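Local coordinates for pyridoxal kinase (Entamoeba histolytica, PDB 4S1H), which is a ribokinase-like kinase that probably phosphorylates pyridoxal with ATP to give pyridoxal 5'-phosphate, at residues Ser66-Asn70 and His71-Asp75; Tyr91-Ile94 and Asn95-Arg99. All coordinates share one frame; numbering follows the deposited sequence.

Contact 1 (Ser66-Asn70 and His71-Asp75); sequences SLEVN and HLDKD
Leu72 N reaches back to Leu67 O at 2.9 Å, nearly in line with the carbonyl (C=O...N 163°), while His71 N bonds to Glu68 O at 3.0 Å. Both bonds are equally straight at hydrogen (151°), but the donor of the second stands above the Glu68 carbonyl plane, not on a lone pair. The 5→2 bond falls within the span of the 6→1 bond, which with positive phi at His71 identifies a Schellman motif that ends the helix and gives two of its last carbonyls a donor. Val69 O lies 3.2 Å above one face of the His71 ring, offset toward its rim, without a hydrogen bond.

The apolar part of the cap is Leu67 CD2 meeting Leu72 CD1 at 4.2 Å, the two side chains crossing at about a right angle. Three side-chain atoms find partners elsewhere: Glu68 OE1 in a salt bridge with Arg99, Asn70 ND2 with Val49 O and Asn43 OD1 of the second subunit, and Ser66 OG with Asn43 OD1 and Gly51 N of that subunit. Leu72 O accepts from Asn3 ND2.

The turn thus closes helix 57-69 and leads toward strand 78-81, with Leu67 packed on Ile34 and Val36 of strand 33-41 and Asn70 on Pro48 of the second subunit.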
loop_
_atom_site.group_PDB
_atom_site.type_symbol
_atom_site.label_atom_id
_atom_site.label_comp_id
_atom_site.label_asym_id
_atom_site.label_seq_id
_atom_site.Cartn_x
_atom_site.Cartn_y
_atom_site.Cartn_z
ATOM N N SER A 66 2.943 19.304 -1.114
ATOM C CA SER A 66 4.272 18.708 -1.393
ATOM C C SER A 66 4.296 17.966 -2.740
ATOM O O SER A 66 5.256 18.073 -3.506
ATOM C CB SER A 66 4.609 17.751 -0.261
ATOM O OG SER A 66 5.936 17.265 -0.366
ATOM N N LEU A 67 3.223 17.231 -3.039
ATOM C CA LEU A 67 3.093 16.570 -4.352
ATOM C C LEU A 67 3.128 17.586 -5.475
ATOM O O LEU A 67 3.761 17.350 -6.485
ATOM C CB LEU A 67 1.822 15.742 -4.446
ATOM C CG LEU A 67 1.755 14.557 -3.479
ATOM C CD1 LEU A 67 0.344 13.989 -3.444
ATOM C CD2 LEU A 67 2.724 13.444 -3.797
ATOM N N GLU A 68 2.463 18.718 -5.292
ATOM C CA GLU A 68 2.424 19.758 -6.332
ATOM C C GLU A 68 3.780 20.434 -6.508
ATOM O O GLU A 68 4.284 20.521 -7.626
ATOM C CB GLU A 68 1.341 20.788 -6.001
ATOM C CG GLU A 68 1.040 21.749 -7.147
ATOM C CD GLU A 68 -0.119 22.694 -6.840
ATOM O OE1 GLU A 68 -1.138 22.242 -6.294
ATOM O OE2 GLU A 68 -0.020 23.889 -7.161
ATOM N N VAL A 69 4.391 20.863 -5.403
ATOM C CA VAL A 69 5.672 21.596 -5.450
ATOM C C VAL A 69 6.808 20.733 -6.018
ATOM O O VAL A 69 7.674 21.239 -6.752
ATOM C CB VAL A 69 6.052 22.121 -4.048
ATOM C CG1 VAL A 69 7.503 22.594 -4.000
ATOM C CG2 VAL A 69 5.109 23.243 -3.655
ATOM N N ASN A 70 6.815 19.447 -5.676
ATOM C CA ASN A 70 7.786 18.503 -6.223
ATOM C C ASN A 70 7.428 17.945 -7.615
ATOM O O ASN A 70 8.125 17.066 -8.119
ATOM C CB ASN A 70 8.050 17.356 -5.242
ATOM C CG ASN A 70 8.734 17.806 -3.974
ATOM O OD1 ASN A 70 9.672 18.620 -4.005
ATOM N ND2 ASN A 70 8.312 17.245 -2.853
ATOM N N HIS A 71 6.365 18.478 -8.239
ATOM C CA HIS A 71 5.901 18.104 -9.592
ATOM C C HIS A 71 5.573 16.623 -9.777
ATOM O O HIS A 71 5.639 16.088 -10.887
ATOM C CB HIS A 71 6.921 18.578 -10.624
ATOM C CG HIS A 71 7.396 19.978 -10.390
ATOM N ND1 HIS A 71 6.615 21.078 -10.671
ATOM C CD2 HIS A 71 8.552 20.458 -9.872
ATOM C CE1 HIS A 71 7.281 22.178 -10.359
ATOM N NE2 HIS A 71 8.458 21.828 -9.871
ATOM N N LEU A 72 5.117 15.987 -8.697
ATOM C CA LEU A 72 4.818 14.544 -8.704
ATOM C C LEU A 72 3.415 14.197 -9.219
ATOM O O LEU A 72 3.144 13.031 -9.520
ATOM C CB LEU A 72 5.018 13.973 -7.286
ATOM C CG LEU A 72 6.472 14.094 -6.785
ATOM C CD1 LEU A 72 6.610 13.731 -5.316
ATOM C CD2 LEU A 72 7.417 13.241 -7.624
ATOM N N ASP A 73 2.563 15.214 -9.335
ATOM C CA ASP A 73 1.166 15.035 -9.812
ATOM C C ASP A 73 0.867 15.687 -11.165
ATOM O O ASP A 73 -0.317 15.818 -11.526
ATOM C CB ASP A 73 0.177 15.562 -8.752
ATOM C CG ASP A 73 0.299 17.077 -8.519
ATOM O OD1 ASP A 73 1.248 17.741 -9.026
ATOM O OD2 ASP A 73 -0.553 17.628 -7.806
ATOM N N LYS A 74 1.916 16.065 -11.905
ATOM C CA LYS A 74 1.733 16.882 -13.107
ATOM C C LYS A 74 1.121 16.074 -14.274
ATOM O O LYS A 74 0.531 16.651 -15.169
ATOM C CB LYS A 74 3.050 17.585 -13.520
ATOM C CG LYS A 74 3.809 16.928 -14.667
ATOM C CD LYS A 74 5.273 17.390 -14.802
ATOM C CE LYS A 74 6.228 16.210 -14.850
ATOM N NZ LYS A 74 6.276 15.597 -16.206
ATOM N N ASP A 75 1.279 14.751 -14.232
ATOM C CA ASP A 75 0.938 13.854 -15.328
ATOM C C ASP A 75 -0.282 12.963 -15.024
ATOM O O ASP A 75 -0.572 12.061 -15.784
ATOM C CB ASP A 75 2.149 12.958 -15.635
ATOM C CG ASP A 75 3.399 13.761 -16.004
ATOM O OD1 ASP A 75 3.308 14.582 -16.939
ATOM O OD2 ASP A 75 4.452 13.593 -15.343
#

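Contact 2 (Tyr91-Ile94 and Asn95-Arg99); sequences YETI and NRVKR
Glu92 spans one helical turn with its two carboxylate oxygens on different partners: OE2 takes Arg96 NE at 2.8 Å in a salt bridge, and OE1 takes Asn95 ND2 at 3.1 Å. The carboxylate gets there through a CG anti to the backbone N (chi1 -178°) and a bend at chi2. Arg96 NE arrives on the anti side of OE2, tilted out of the carboxylate plane, with the carboxylate and guanidinium planes 78° apart, so the pair is not a coplanar fork; the further bond from Arg96 NH2 is weak. Asn95 ND2 approaches OE1 from above the carboxylate plane, although OE1 lies close to the plane of the amide.

The tightly packed side is apolar. Thr93 CG2 touches Val97 CG2 at 3.9 Å, beside a short backbone bond from Val97 N to Thr93 O (2.7 Å), and both residues face strand 78-81 through Thr81 and Leu79. Ile94 is buried as well, against Leu133 of helix 124-133. The other side differs by exposure, not by distance: exposed Lys98 lays CE 4.0 Å from Ile94 CG2, and at exposed Asn95 a water donates to both OD1 and Tyr91 O.

Chemically, two donors that differ in charge hold the two oxygens of one carboxylate and restrict its rotation. Arg96 NH2 also pairs with Asp65, so its positive charge is shared between two acids and would probably favour their ionised forms.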
loop_
_atom_site.group_PDB
_atom_site.type_symbol
_atom_site.label_atom_id
_atom_site.label_comp_id
_atom_site.label_asym_id
_atom_site.label_seq_id
_atom_site.Cartn_x
_atom_site.Cartn_y
_atom_site.Cartn_z
ATOM N N TYR A 91 -14.123 18.624 1.246
ATOM C CA TYR A 91 -14.130 19.962 0.646
ATOM C C TYR A 91 -12.737 20.329 0.134
ATOM O O TYR A 91 -12.620 20.877 -0.949
ATOM C CB TYR A 91 -14.696 21.021 1.588
ATOM C CG TYR A 91 -16.197 20.872 1.788
ATOM C CD1 TYR A 91 -17.053 20.947 0.716
ATOM C CD2 TYR A 91 -16.722 20.621 3.046
ATOM C CE1 TYR A 91 -18.426 20.802 0.879
ATOM C CE2 TYR A 91 -18.091 20.479 3.224
ATOM C CZ TYR A 91 -18.921 20.566 2.131
ATOM O OH TYR A 91 -20.285 20.407 2.257
ATOM N N GLU A 92 -11.693 19.963 0.865
ATOM C CA GLU A 92 -10.337 20.205 0.364
ATOM C C GLU A 92 -10.029 19.393 -0.897
ATOM O O GLU A 92 -9.457 19.926 -1.864
ATOM C CB GLU A 92 -9.318 19.897 1.425
ATOM C CG GLU A 92 -7.870 20.161 1.015
ATOM C CD GLU A 92 -7.591 21.558 0.483
ATOM O OE1 GLU A 92 -8.389 22.522 0.687
ATOM O OE2 GLU A 92 -6.517 21.690 -0.150
ATOM N N THR A 93 -10.475 18.143 -0.920
ATOM C CA THR A 93 -10.346 17.316 -2.103
ATOM C C THR A 93 -11.047 17.961 -3.297
ATOM O O THR A 93 -10.526 17.916 -4.410
ATOM C CB THR A 93 -10.872 15.909 -1.851
ATOM O OG1 THR A 93 -10.009 15.256 -0.910
ATOM C CG2 THR A 93 -10.942 15.097 -3.137
ATOM N N ILE A 94 -12.237 18.522 -3.101
ATOM C CA ILE A 94 -12.930 19.223 -4.192
ATOM C C ILE A 94 -12.012 20.288 -4.790
ATOM O O ILE A 94 -11.929 20.384 -5.999
ATOM C CB ILE A 94 -14.281 19.820 -3.745
ATOM C CG1 ILE A 94 -15.322 18.702 -3.543
ATOM C CG2 ILE A 94 -14.818 20.837 -4.750
ATOM C CD1 ILE A 94 -16.524 19.138 -2.743
ATOM N N ASN A 95 -11.340 21.070 -3.939
ATOM C CA ASN A 95 -10.405 22.086 -4.428
ATOM C C ASN A 95 -9.312 21.468 -5.269
ATOM O O ASN A 95 -8.978 22.009 -6.312
ATOM C CB ASN A 95 -9.776 22.862 -3.285
ATOM C CG ASN A 95 -10.769 23.667 -2.483
ATOM O OD1 ASN A 95 -11.761 24.154 -2.999
ATOM N ND2 ASN A 95 -10.471 23.828 -1.188
ATOM N N ARG A 96 -8.766 20.352 -4.807
ATOM C CA ARG A 96 -7.648 19.681 -5.504
ATOM C C ARG A 96 -8.128 19.071 -6.810
ATOM O O ARG A 96 -7.463 19.213 -7.824
ATOM C CB ARG A 96 -7.043 18.602 -4.630
ATOM C CG ARG A 96 -6.466 19.120 -3.318
ATOM C CD ARG A 96 -5.351 20.119 -3.494
ATOM N NE ARG A 96 -4.956 20.698 -2.198
ATOM C CZ ARG A 96 -3.765 21.206 -1.917
ATOM N NH1 ARG A 96 -2.810 21.218 -2.832
ATOM N NH2 ARG A 96 -3.528 21.708 -0.699
ATOM N N VAL A 97 -9.353 18.517 -6.816
ATOM C CA VAL A 97 -9.959 17.967 -8.040
ATOM C C VAL A 97 -10.137 18.994 -9.128
ATOM O O VAL A 97 -9.793 18.748 -10.299
ATOM C CB VAL A 97 -11.338 17.346 -7.752
ATOM C CG1 VAL A 97 -12.101 17.010 -9.049
ATOM C CG2 VAL A 97 -11.182 16.114 -6.897
ATOM N N LYS A 98 -10.704 20.136 -8.756
ATOM C CA LYS A 98 -10.876 21.238 -9.667
ATOM C C LYS A 98 -9.544 21.650 -10.280
ATOM O O LYS A 98 -9.465 21.834 -11.483
ATOM C CB LYS A 98 -11.542 22.437 -8.987
ATOM C CG LYS A 98 -13.034 22.233 -8.778
ATOM C CD LYS A 98 -13.771 23.520 -8.441
ATOM C CE LYS A 98 -13.532 23.940 -7.003
ATOM N NZ LYS A 98 -14.172 25.255 -6.725
ATOM N N ARG A 99 -8.517 21.798 -9.449
ATOM C CA ARG A 99 -7.193 22.202 -9.940
ATOM C C ARG A 99 -6.629 21.146 -10.894
ATOM O O ARG A 99 -6.118 21.497 -11.953
ATOM C CB ARG A 99 -6.245 22.452 -8.771
ATOM C CG ARG A 99 -4.825 22.877 -9.153
ATOM C CD ARG A 99 -3.982 23.104 -7.902
ATOM N NE ARG A 99 -4.424 24.292 -7.152
ATOM C CZ ARG A 99 -4.136 24.566 -5.872
ATOM N NH1 ARG A 99 -3.397 23.745 -5.125
ATOM N NH2 ARG A 99 -4.604 25.685 -5.323
HETATM O O HOH W 1 -14.008 23.145 -1.624
#

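Contact 1 closes helix 57-69 and contact 2 lies within the next helix, 87-100; their centres are about 15 Å apart, and they are joined by charge. From contact 1, Glu68 OE1 forms a salt bridge with Arg99 NH1 of contact 2 at 3.0 Å; Arg96 NH1, 4.0 Å from the same oxygen, makes a long, weak ion pair. The end of helix 57-69 is thereby tied to helix 87-100, the crossover of the unit formed with strands 78-81 and 107-110. Contact 1 is away from the annotated sites and meets the second subunit. Contact 2 is closer to the magnesium site: the Thr93 side chain lies about 11 Å from that of Asp111, too far for direct contact.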